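Local coordinates for MutT/nudix family protein (Enterococcus faecalis, PDB 2FML), which is of unknown function but belongs to the MutT/nudix family and pairs a nudix domain with a probable DNA-binding winged helix domain, at residues Asn12-Gln17 / Leu24-Gln29; Thr218-Val223 / Ser238-Ala243. One frame throughout, in Å; residues are numbered along the deposited sequence.

How the interactions relate
Interactions 1 and 2 lie on opposite sides of the chain's centre, with their own centres about 60 Å apart and no touch between them. They share no helix. Interaction 1 joins helices 7-16 and 20-27 near the N-terminus, and interaction 2 joins helices 217-228 and 237-244 near the C-terminus. Interaction 1 is a surface contact of two partly exposed aromatic residues, Y14 and W26, which form an offset stack. Interaction 2 is buried: the F240 ring packs against the aliphatic part of R221 and the methyl of A220. The second subunit lies beside interaction 1, while no other chain of the assembly touches the segments of interaction 2.

Interaction 1 (Asn12-Gln17 / Leu24-Gln29); sequences NYYERQ and LTWYHQ
Y14 and W26 lie with their rings almost parallel. The Y14 ring and the five-membered ring of W26 form an offset stack, with centroids 3.7 Å apart and planes at 5°. The closest pair is Y14 CE1 and W26 CD1, at 3.3 Å. W26 CG sits over the centre of one Y14 face, while Y14 CD1 lies over the indole nearer its rim.

The two side chains cross obliquely, and each CB also meets the other's aromatic face. W26 CB lies 3.7 Å from the centroid of the Y14 ring, a CH-pi contact. Y14 CB makes another over the six-membered ring of W26, 4.0 Å from its centroid. The first torsions differ. In W26, CG is trans to the backbone N (chi1 170°), which lays the indole along the Y14 face; in Y14, CG lies beside the backbone N (chi1 -76°).

The other face of Y14 is met by its neighbour Y13, whose CD1 lies over the ring centre. The Y14 ring is therefore held between Y13 and W26, which would limit its tilt. W26 NE1 hydrogen-bonds to E10 OE2 on helix 7-16. This bond probably helps to set the rotation of the indole and ties it to the helix that carries Y14.

The second subunit also reaches this region. R69 NE of that subunit hydrogen-bonds to E15 O, and P119 of that subunit packs on L24 and H28. The contact joins helices 7-16 and 20-27, consecutive in the chain, as an N-terminal helical hairpin held by an aromatic stack and resting against the partner subunit.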
ATOM      1  N   ASN A  12     -14.351 -32.527   2.780  1.00 51.61           N
ATOM      2  CA  ASN A  12     -13.142 -32.570   3.601  1.00 51.97           C
ATOM      3  C   ASN A  12     -12.158 -33.690   3.258  1.00 49.66           C
ATOM      4  O   ASN A  12     -10.987 -33.530   3.522  1.00 49.19           O
ATOM      5  CB  ASN A  12     -13.379 -32.412   5.112  1.00 53.57           C
ATOM      6  CG  ASN A  12     -14.296 -33.410   5.596  1.00 56.45           C
ATOM      7  OD1 ASN A  12     -15.196 -33.765   4.851  1.00 59.43           O
ATOM      8  ND2 ASN A  12     -14.070 -33.952   6.802  1.00 56.22           N
ATOM      9  N   TYR A  13     -12.608 -34.766   2.618  1.00 46.87           N
ATOM     10  CA  TYR A  13     -11.692 -35.713   2.028  1.00 44.35           C
ATOM     11  C   TYR A  13     -10.740 -34.958   1.041  1.00 43.94           C
ATOM     12  O   TYR A  13      -9.547 -35.157   1.052  1.00 42.08           O
ATOM     13  CB  TYR A  13     -12.440 -36.879   1.321  1.00 44.80           C
ATOM     14  CG  TYR A  13     -11.428 -37.634   0.515  1.00 43.63           C
ATOM     15  CD1 TYR A  13     -11.195 -37.295  -0.817  1.00 41.14           C
ATOM     16  CD2 TYR A  13     -10.624 -38.617   1.109  1.00 41.39           C
ATOM     17  CE1 TYR A  13     -10.190 -37.916  -1.527  1.00 42.99           C
ATOM     18  CE2 TYR A  13      -9.625 -39.262   0.381  1.00 38.90           C
ATOM     19  CZ  TYR A  13      -9.414 -38.876  -0.917  1.00 40.83           C
ATOM     20  OH  TYR A  13      -8.425 -39.452  -1.641  1.00 44.24           O
ATOM     21  N   TYR A  14     -11.292 -34.107   0.179  1.00 44.42           N
ATOM     22  CA  TYR A  14     -10.493 -33.351  -0.803  1.00 45.67           C
ATOM     23  C   TYR A  14      -9.614 -32.236  -0.174  1.00 47.10           C
ATOM     24  O   TYR A  14      -8.454 -32.085  -0.583  1.00 48.28           O
ATOM     25  CB  TYR A  14     -11.367 -32.834  -1.960  1.00 44.43           C
ATOM     26  CG  TYR A  14     -11.729 -33.982  -2.959  1.00 46.82           C
ATOM     27  CD1 TYR A  14     -13.005 -34.622  -2.955  1.00 41.45           C
ATOM     28  CD2 TYR A  14     -10.764 -34.461  -3.844  1.00 46.23           C
ATOM     29  CE1 TYR A  14     -13.309 -35.689  -3.849  1.00 44.86           C
ATOM     30  CE2 TYR A  14     -11.058 -35.522  -4.741  1.00 50.01           C
ATOM     31  CZ  TYR A  14     -12.312 -36.123  -4.755  1.00 46.53           C
ATOM     32  OH  TYR A  14     -12.457 -37.193  -5.651  1.00 48.61           O
ATOM     33  N   GLU A  15     -10.163 -31.473   0.785  1.00 47.06           N
ATOM     34  CA  GLU A  15      -9.391 -30.468   1.582  1.00 48.90           C
ATOM     35  C   GLU A  15      -8.265 -31.055   2.445  1.00 48.62           C
ATOM     36  O   GLU A  15      -7.157 -30.563   2.470  1.00 48.74           O
ATOM     37  CB  GLU A  15     -10.342 -29.600   2.409  1.00 46.03           C
ATOM     38  CG  GLU A  15     -11.392 -28.979   1.485  1.00 52.60           C
ATOM     39  CD  GLU A  15     -12.434 -28.138   2.203  1.00 55.25           C
ATOM     40  OE1 GLU A  15     -12.557 -28.246   3.440  1.00 57.19           O
ATOM     41  OE2 GLU A  15     -13.173 -27.390   1.516  1.00 58.00           O
ATOM     42  N   ARG A  16      -8.564 -32.165   3.099  1.00 50.57           N
ATOM     43  CA  ARG A  16      -7.768 -32.696   4.200  1.00 50.34           C
ATOM     44  C   ARG A  16      -7.028 -34.016   3.986  1.00 50.86           C
ATOM     45  O   ARG A  16      -6.091 -34.306   4.732  1.00 50.33           O
ATOM     46  CB  ARG A  16      -8.688 -32.825   5.406  1.00 50.86           C
ATOM     47  CG  ARG A  16      -9.260 -31.483   5.749  1.00 54.23           C
ATOM     48  CD  ARG A  16     -10.150 -31.539   6.913  1.00 60.88           C
ATOM     49  NE  ARG A  16     -10.388 -30.181   7.417  1.00 67.51           N
ATOM     50  CZ  ARG A  16     -11.415 -29.822   8.193  1.00 71.16           C
ATOM     51  NH1 ARG A  16     -11.500 -28.568   8.619  1.00 71.84           N
ATOM     52  NH2 ARG A  16     -12.365 -30.708   8.536  1.00 72.13           N
ATOM     53  N   GLN A  17      -7.453 -34.843   3.022  1.00 51.70           N
ATOM     54  CA  GLN A  17      -6.784 -36.144   2.760  1.00 52.25           C
ATOM     55  C   GLN A  17      -6.058 -36.177   1.406  1.00 52.23           C
ATOM     56  O   GLN A  17      -4.932 -36.716   1.297  1.00 52.51           O
ATOM     57  CB  GLN A  17      -7.789 -37.318   2.742  1.00 53.05           C
ATOM     58  CG  GLN A  17      -8.045 -38.058   4.067  1.00 56.58           C
ATOM     59  CD  GLN A  17      -8.828 -37.205   5.065  1.00 61.75           C
ATOM     60  OE1 GLN A  17      -8.352 -36.922   6.195  1.00 65.68           O
ATOM     61  NE2 GLN A  17     -10.037 -36.789   4.668  1.00 60.02           N
ATOM     62  N   LEU A  24      -7.408 -29.837  -6.425  1.00 49.30           N
ATOM     63  CA  LEU A  24      -7.465 -28.601  -7.109  1.00 49.68           C
ATOM     64  C   LEU A  24      -8.269 -29.117  -8.359  1.00 50.22           C
ATOM     65  O   LEU A  24      -9.087 -28.413  -8.924  1.00 51.41           O
ATOM     66  CB  LEU A  24      -6.099 -28.180  -7.601  1.00 48.89           C
ATOM     67  CG  LEU A  24      -5.403 -27.151  -6.682  1.00 46.01           C
ATOM     68  CD1 LEU A  24      -4.153 -26.696  -7.418  1.00 38.89           C
ATOM     69  CD2 LEU A  24      -6.342 -26.008  -6.361  1.00 41.19           C
ATOM     70  N   THR A  25      -8.045 -30.383  -8.777  1.00 50.38           N
ATOM     71  CA  THR A  25      -8.800 -30.990  -9.898  1.00 50.71           C
ATOM     72  C   THR A  25     -10.282 -31.102  -9.534  1.00 50.29           C
ATOM     73  O   THR A  25     -11.174 -30.779 -10.357  1.00 51.32           O
ATOM     74  CB  THR A  25      -8.224 -32.384 -10.401  1.00 50.83           C
ATOM     75  OG1 THR A  25      -6.925 -32.206 -10.990  1.00 53.34           O
ATOM     76  CG2 THR A  25      -9.150 -33.074 -11.499  1.00 51.41           C
ATOM     77  N   TRP A  26     -10.532 -31.560  -8.311  1.00 50.16           N
ATOM     78  CA  TRP A  26     -11.884 -31.670  -7.768  1.00 50.07           C
ATOM     79  C   TRP A  26     -12.499 -30.263  -7.608  1.00 49.92           C
ATOM     80  O   TRP A  26     -13.594 -29.972  -8.106  1.00 51.65           O
ATOM     81  CB  TRP A  26     -11.875 -32.434  -6.448  1.00 48.05           C
ATOM     82  CG  TRP A  26     -13.227 -32.397  -5.687  1.00 48.51           C
ATOM     83  CD1 TRP A  26     -14.276 -33.262  -5.839  1.00 46.95           C
ATOM     84  CD2 TRP A  26     -13.614 -31.481  -4.639  1.00 47.17           C
ATOM     85  NE1 TRP A  26     -15.291 -32.927  -4.994  1.00 48.11           N
ATOM     86  CE2 TRP A  26     -14.901 -31.856  -4.219  1.00 48.33           C
ATOM     87  CE3 TRP A  26     -13.000 -30.366  -4.036  1.00 42.79           C
ATOM     88  CZ2 TRP A  26     -15.601 -31.153  -3.223  1.00 45.19           C
ATOM     89  CZ3 TRP A  26     -13.705 -29.659  -3.045  1.00 45.66           C
ATOM     90  CH2 TRP A  26     -15.004 -30.069  -2.660  1.00 46.42           C
ATOM     91  N   TYR A  27     -11.749 -29.366  -7.024  1.00 49.40           N
ATOM     92  CA  TYR A  27     -12.264 -28.035  -6.726  1.00 49.41           C
ATOM     93  C   TYR A  27     -12.813 -27.284  -7.941  1.00 49.55           C
ATOM     94  O   TYR A  27     -13.873 -26.690  -7.855  1.00 49.92           O
ATOM     95  CB  TYR A  27     -11.198 -27.157  -5.989  1.00 47.70           C
ATOM     96  CG  TYR A  27     -11.721 -25.805  -5.621  1.00 47.58           C
ATOM     97  CD1 TYR A  27     -12.345 -25.593  -4.375  1.00 48.51           C
ATOM     98  CD2 TYR A  27     -11.676 -24.735  -6.523  1.00 44.60           C
ATOM     99  CE1 TYR A  27     -12.811 -24.314  -3.996  1.00 45.58           C
ATOM    100  CE2 TYR A  27     -12.195 -23.471  -6.160  1.00 45.24           C
ATOM    101  CZ  TYR A  27     -12.754 -23.278  -4.889  1.00 45.44           C
ATOM    102  OH  TYR A  27     -13.232 -22.012  -4.471  1.00 48.55           O
ATOM    103  N   HIS A  28     -12.092 -27.294  -9.057  1.00 50.62           N
ATOM    104  CA  HIS A  28     -12.480 -26.533 -10.258  1.00 51.00           C
ATOM    105  C   HIS A  28     -13.703 -27.009 -11.026  1.00 51.95           C
ATOM    106  O   HIS A  28     -14.229 -26.281 -11.929  1.00 52.16           O
ATOM    107  CB  HIS A  28     -11.261 -26.304 -11.160  1.00 51.53           C
ATOM    108  CG  HIS A  28     -10.300 -25.293 -10.574  1.00 53.41           C
ATOM    109  ND1 HIS A  28      -9.042 -25.621 -10.124  1.00 57.61           N
ATOM    110  CD2 HIS A  28     -10.442 -23.965 -10.331  1.00 52.57           C
ATOM    111  CE1 HIS A  28      -8.437 -24.544  -9.661  1.00 56.74           C
ATOM    112  NE2 HIS A  28      -9.272 -23.526  -9.769  1.00 58.13           N
ATOM    113  N   GLN A  29     -14.174 -28.199 -10.651  1.00 51.30           N
ATOM    114  CA  GLN A  29     -15.348 -28.814 -11.211  1.00 50.63           C
ATOM    115  C   GLN A  29     -16.608 -28.618 -10.345  1.00 51.18           C
ATOM    116  O   GLN A  29     -17.745 -28.976 -10.740  1.00 51.88           O
ATOM    117  CB  GLN A  29     -15.066 -30.300 -11.482  1.00 50.03           C
ATOM    118  CG  GLN A  29     -14.117 -30.471 -12.739  1.00 50.99           C
ATOM    119  CD  GLN A  29     -14.643 -29.838 -14.073  1.00 51.50           C
ATOM    120  OE1 GLN A  29     -14.377 -28.676 -14.392  1.00 52.63           O
ATOM    121  NE2 GLN A  29     -15.400 -30.623 -14.840  1.00 54.23           N
TER

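Interaction 2 (Thr218-Val223 / Ser238-Ala243); sequences TEARKV and SNFKKA
F240 reaches across from its helix to meet R221 and A220. R221 CG lies over one face of the phenyl ring, 3.8 Å from its centroid and 16° off the ring normal. This is a CH-pi contact made by the aliphatic part of the arginine. A220 CB meets the far end of the same ring obliquely, 3.7 Å from F240 CE2 and 3.8 Å from F240 CZ. All three residues are buried.

The torsions set up this fit. F240 CG is anti to the backbone N (chi1 -179°), which carries the ring toward helix 217-228. R221 CG stands beside the backbone N, over the ring; the later bend at chi3 belongs to the charged end, which leads away from F240. The guanidinium plane makes an angle of 67° with the ring, so the two planar groups do not stack.

The second shell probably helps to position these groups. R221 NE hydrogen-bonds to I235 O, just ahead of helix 237-244, so the arginine ties its helix to the start of the next. T218 OG1 is a neighbour at the edge of the guanidinium, in its plane. F224, one turn further along helix 217-228, meets F240 edge-to-face, and I217 also touches F240.

On another side of helix 217-228, K222 and V223 pack on Y49 of strand 39-50, and E219 makes a salt bridge to K51. The F240 contact thus joins two helices of the probable NrtR-type winged helix domain. Helix 217-228 lies between helix 237-244 and the end of strand 39-50 in the nudix sheet.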
ATOM      1  N   THR A 218      22.286  21.737  -5.822  1.00 64.59           N
ATOM      2  CA  THR A 218      21.300  22.781  -6.195  1.00 64.27           C
ATOM      3  C   THR A 218      20.035  22.239  -6.909  1.00 63.97           C
ATOM      4  O   THR A 218      18.907  22.637  -6.579  1.00 63.76           O
ATOM      5  CB  THR A 218      21.941  23.955  -6.998  1.00 63.90           C
ATOM      6  OG1 THR A 218      22.999  24.527  -6.223  1.00 65.10           O
ATOM      7  CG2 THR A 218      20.893  25.060  -7.286  1.00 63.14           C
ATOM      8  N   GLU A 219      20.207  21.351  -7.880  1.00 63.65           N
ATOM      9  CA  GLU A 219      19.026  20.724  -8.511  1.00 63.91           C
ATOM     10  C   GLU A 219      18.192  19.936  -7.482  1.00 64.14           C
ATOM     11  O   GLU A 219      16.968  20.045  -7.443  1.00 64.65           O
ATOM     12  CB  GLU A 219      19.415  19.834  -9.709  1.00 63.69           C
ATOM     13  CG  GLU A 219      20.059  20.583 -10.916  1.00 63.57           C
ATOM     14  CD  GLU A 219      20.785  19.647 -11.922  1.00 63.57           C
ATOM     15  OE1 GLU A 219      21.071  18.477 -11.571  1.00 63.10           O
ATOM     16  OE2 GLU A 219      21.045  20.071 -13.074  1.00 59.74           O
ATOM     17  N   ALA A 220      18.860  19.141  -6.649  1.00 64.08           N
ATOM     18  CA  ALA A 220      18.173  18.348  -5.642  1.00 63.15           C
ATOM     19  C   ALA A 220      17.452  19.254  -4.665  1.00 63.32           C
ATOM     20  O   ALA A 220      16.320  18.986  -4.314  1.00 62.63           O
ATOM     21  CB  ALA A 220      19.160  17.428  -4.898  1.00 63.19           C
ATOM     22  N   ARG A 221      18.121  20.309  -4.191  1.00 63.36           N
ATOM     23  CA  ARG A 221      17.434  21.326  -3.386  1.00 63.69           C
ATOM     24  C   ARG A 221      16.172  21.915  -4.071  1.00 63.98           C
ATOM     25  O   ARG A 221      15.150  22.092  -3.404  1.00 64.16           O
ATOM     26  CB  ARG A 221      18.394  22.424  -2.948  1.00 63.33           C
ATOM     27  CG  ARG A 221      19.365  21.971  -1.860  1.00 63.65           C
ATOM     28  CD  ARG A 221      20.665  22.834  -1.820  1.00 64.35           C
ATOM     29  NE  ARG A 221      20.329  24.206  -1.487  1.00 63.86           N
ATOM     30  CZ  ARG A 221      20.641  25.268  -2.218  1.00 64.51           C
ATOM     31  NH1 ARG A 221      21.360  25.143  -3.326  1.00 64.43           N
ATOM     32  NH2 ARG A 221      20.241  26.470  -1.821  1.00 64.02           N
ATOM     33  N   LYS A 222      16.249  22.206  -5.378  1.00 64.08           N
ATOM     34  CA  LYS A 222      15.134  22.817  -6.169  1.00 63.47           C
ATOM     35  C   LYS A 222      13.927  21.892  -6.310  1.00 63.70           C
ATOM     36  O   LYS A 222      12.790  22.342  -6.314  1.00 64.15           O
ATOM     37  CB  LYS A 222      15.629  23.261  -7.557  1.00 63.17           C
ATOM     38  CG  LYS A 222      16.650  24.473  -7.542  1.00 63.67           C
ATOM     39  CD  LYS A 222      16.643  25.237  -8.881  1.00 63.80           C
ATOM     40  CE  LYS A 222      17.673  26.355  -8.972  1.00 65.00           C
ATOM     41  NZ  LYS A 222      17.482  27.117 -10.274  1.00 64.82           N
ATOM     42  N   VAL A 223      14.188  20.588  -6.421  1.00 62.71           N
ATOM     43  CA  VAL A 223      13.153  19.584  -6.412  1.00 61.50           C
ATOM     44  C   VAL A 223      12.524  19.499  -5.012  1.00 62.32           C
ATOM     45  O   VAL A 223      11.314  19.641  -4.870  1.00 62.78           O
ATOM     46  CB  VAL A 223      13.681  18.230  -6.875  1.00 60.42           C
ATOM     47  CG1 VAL A 223      12.639  17.157  -6.595  1.00 60.56           C
ATOM     48  CG2 VAL A 223      14.038  18.290  -8.344  1.00 58.18           C
ATOM     49  N   SER A 238      24.964  23.514   2.445  1.00 71.90           N
ATOM     50  CA  SER A 238      25.932  22.810   3.296  1.00 72.18           C
ATOM     51  C   SER A 238      25.288  21.792   4.264  1.00 72.39           C
ATOM     52  O   SER A 238      25.881  20.708   4.536  1.00 73.25           O
ATOM     53  CB  SER A 238      26.776  23.860   4.049  1.00 72.27           C
ATOM     54  OG  SER A 238      27.410  23.319   5.233  1.00 72.99           O
ATOM     55  N   ASN A 239      24.087  22.151   4.785  1.00 71.85           N
ATOM     56  CA  ASN A 239      23.334  21.269   5.664  1.00 71.35           C
ATOM     57  C   ASN A 239      22.648  20.143   4.891  1.00 71.10           C
ATOM     58  O   ASN A 239      22.508  19.028   5.403  1.00 70.97           O
ATOM     59  CB  ASN A 239      22.288  22.075   6.440  1.00 71.78           C
ATOM     60  CG  ASN A 239      22.852  22.730   7.691  1.00 72.56           C
ATOM     61  OD1 ASN A 239      22.976  22.096   8.738  1.00 74.37           O
ATOM     62  ND2 ASN A 239      23.176  24.011   7.595  1.00 74.56           N
ATOM     63  N   PHE A 240      22.187  20.467   3.675  1.00 70.46           N
ATOM     64  CA  PHE A 240      21.529  19.515   2.773  1.00 69.49           C
ATOM     65  C   PHE A 240      22.560  18.526   2.213  1.00 69.42           C
ATOM     66  O   PHE A 240      22.330  17.301   2.213  1.00 68.89           O
ATOM     67  CB  PHE A 240      20.797  20.262   1.642  1.00 68.98           C
ATOM     68  CG  PHE A 240      20.063  19.362   0.675  1.00 68.40           C
ATOM     69  CD1 PHE A 240      18.711  19.100   0.836  1.00 65.39           C
ATOM     70  CD2 PHE A 240      20.731  18.790  -0.414  1.00 67.94           C
ATOM     71  CE1 PHE A 240      18.026  18.280  -0.075  1.00 66.43           C
ATOM     72  CE2 PHE A 240      20.070  17.962  -1.319  1.00 65.76           C
ATOM     73  CZ  PHE A 240      18.701  17.708  -1.144  1.00 66.64           C
ATOM     74  N   LYS A 241      23.703  19.053   1.759  1.00 69.54           N
ATOM     75  CA  LYS A 241      24.808  18.208   1.269  1.00 69.63           C
ATOM     76  C   LYS A 241      25.181  17.101   2.265  1.00 69.74           C
ATOM     77  O   LYS A 241      25.381  15.835   1.822  1.00 70.17           O
ATOM     78  CB  LYS A 241      26.043  19.044   0.930  1.00 69.38           C
ATOM     79  CG  LYS A 241      26.964  18.376  -0.071  1.00 68.93           C
ATOM     80  CD  LYS A 241      28.349  19.015  -0.060  1.00 67.21           C
ATOM     81  CE  LYS A 241      29.108  18.638  -1.320  1.00 66.21           C
ATOM     82  NZ  LYS A 241      30.499  19.155  -1.265  1.00 64.13           N
ATOM     83  N   LYS A 242      25.209  17.557   3.612  1.00 69.68           N
ATOM     84  CA  LYS A 242      25.643  16.600   4.646  1.00 69.62           C
ATOM     85  C   LYS A 242      24.581  15.557   5.009  1.00 69.02           C
ATOM     86  O   LYS A 242      24.886  14.361   5.130  1.00 68.15           O
ATOM     87  CB  LYS A 242      26.153  17.331   5.895  1.00 69.42           C
ATOM     88  CG  LYS A 242      27.678  17.389   5.990  1.00 71.35           C
ATOM     89  CD  LYS A 242      28.217  16.177   6.770  1.00 72.92           C
ATOM     90  CE  LYS A 242      28.444  14.951   5.879  1.00 73.42           C
ATOM     91  NZ  LYS A 242      29.899  14.609   5.829  1.00 71.79           N
ATOM     92  N   ALA A 243      23.343  16.023   5.169  1.00 69.11           N
ATOM     93  CA  ALA A 243      22.218  15.175   5.531  1.00 69.22           C
ATOM     94  C   ALA A 243      21.834  14.130   4.465  1.00 69.38           C
ATOM     95  O   ALA A 243      21.298  13.077   4.800  1.00 69.35           O
ATOM     96  CB  ALA A 243      21.010  16.033   5.892  1.00 69.57           C
TER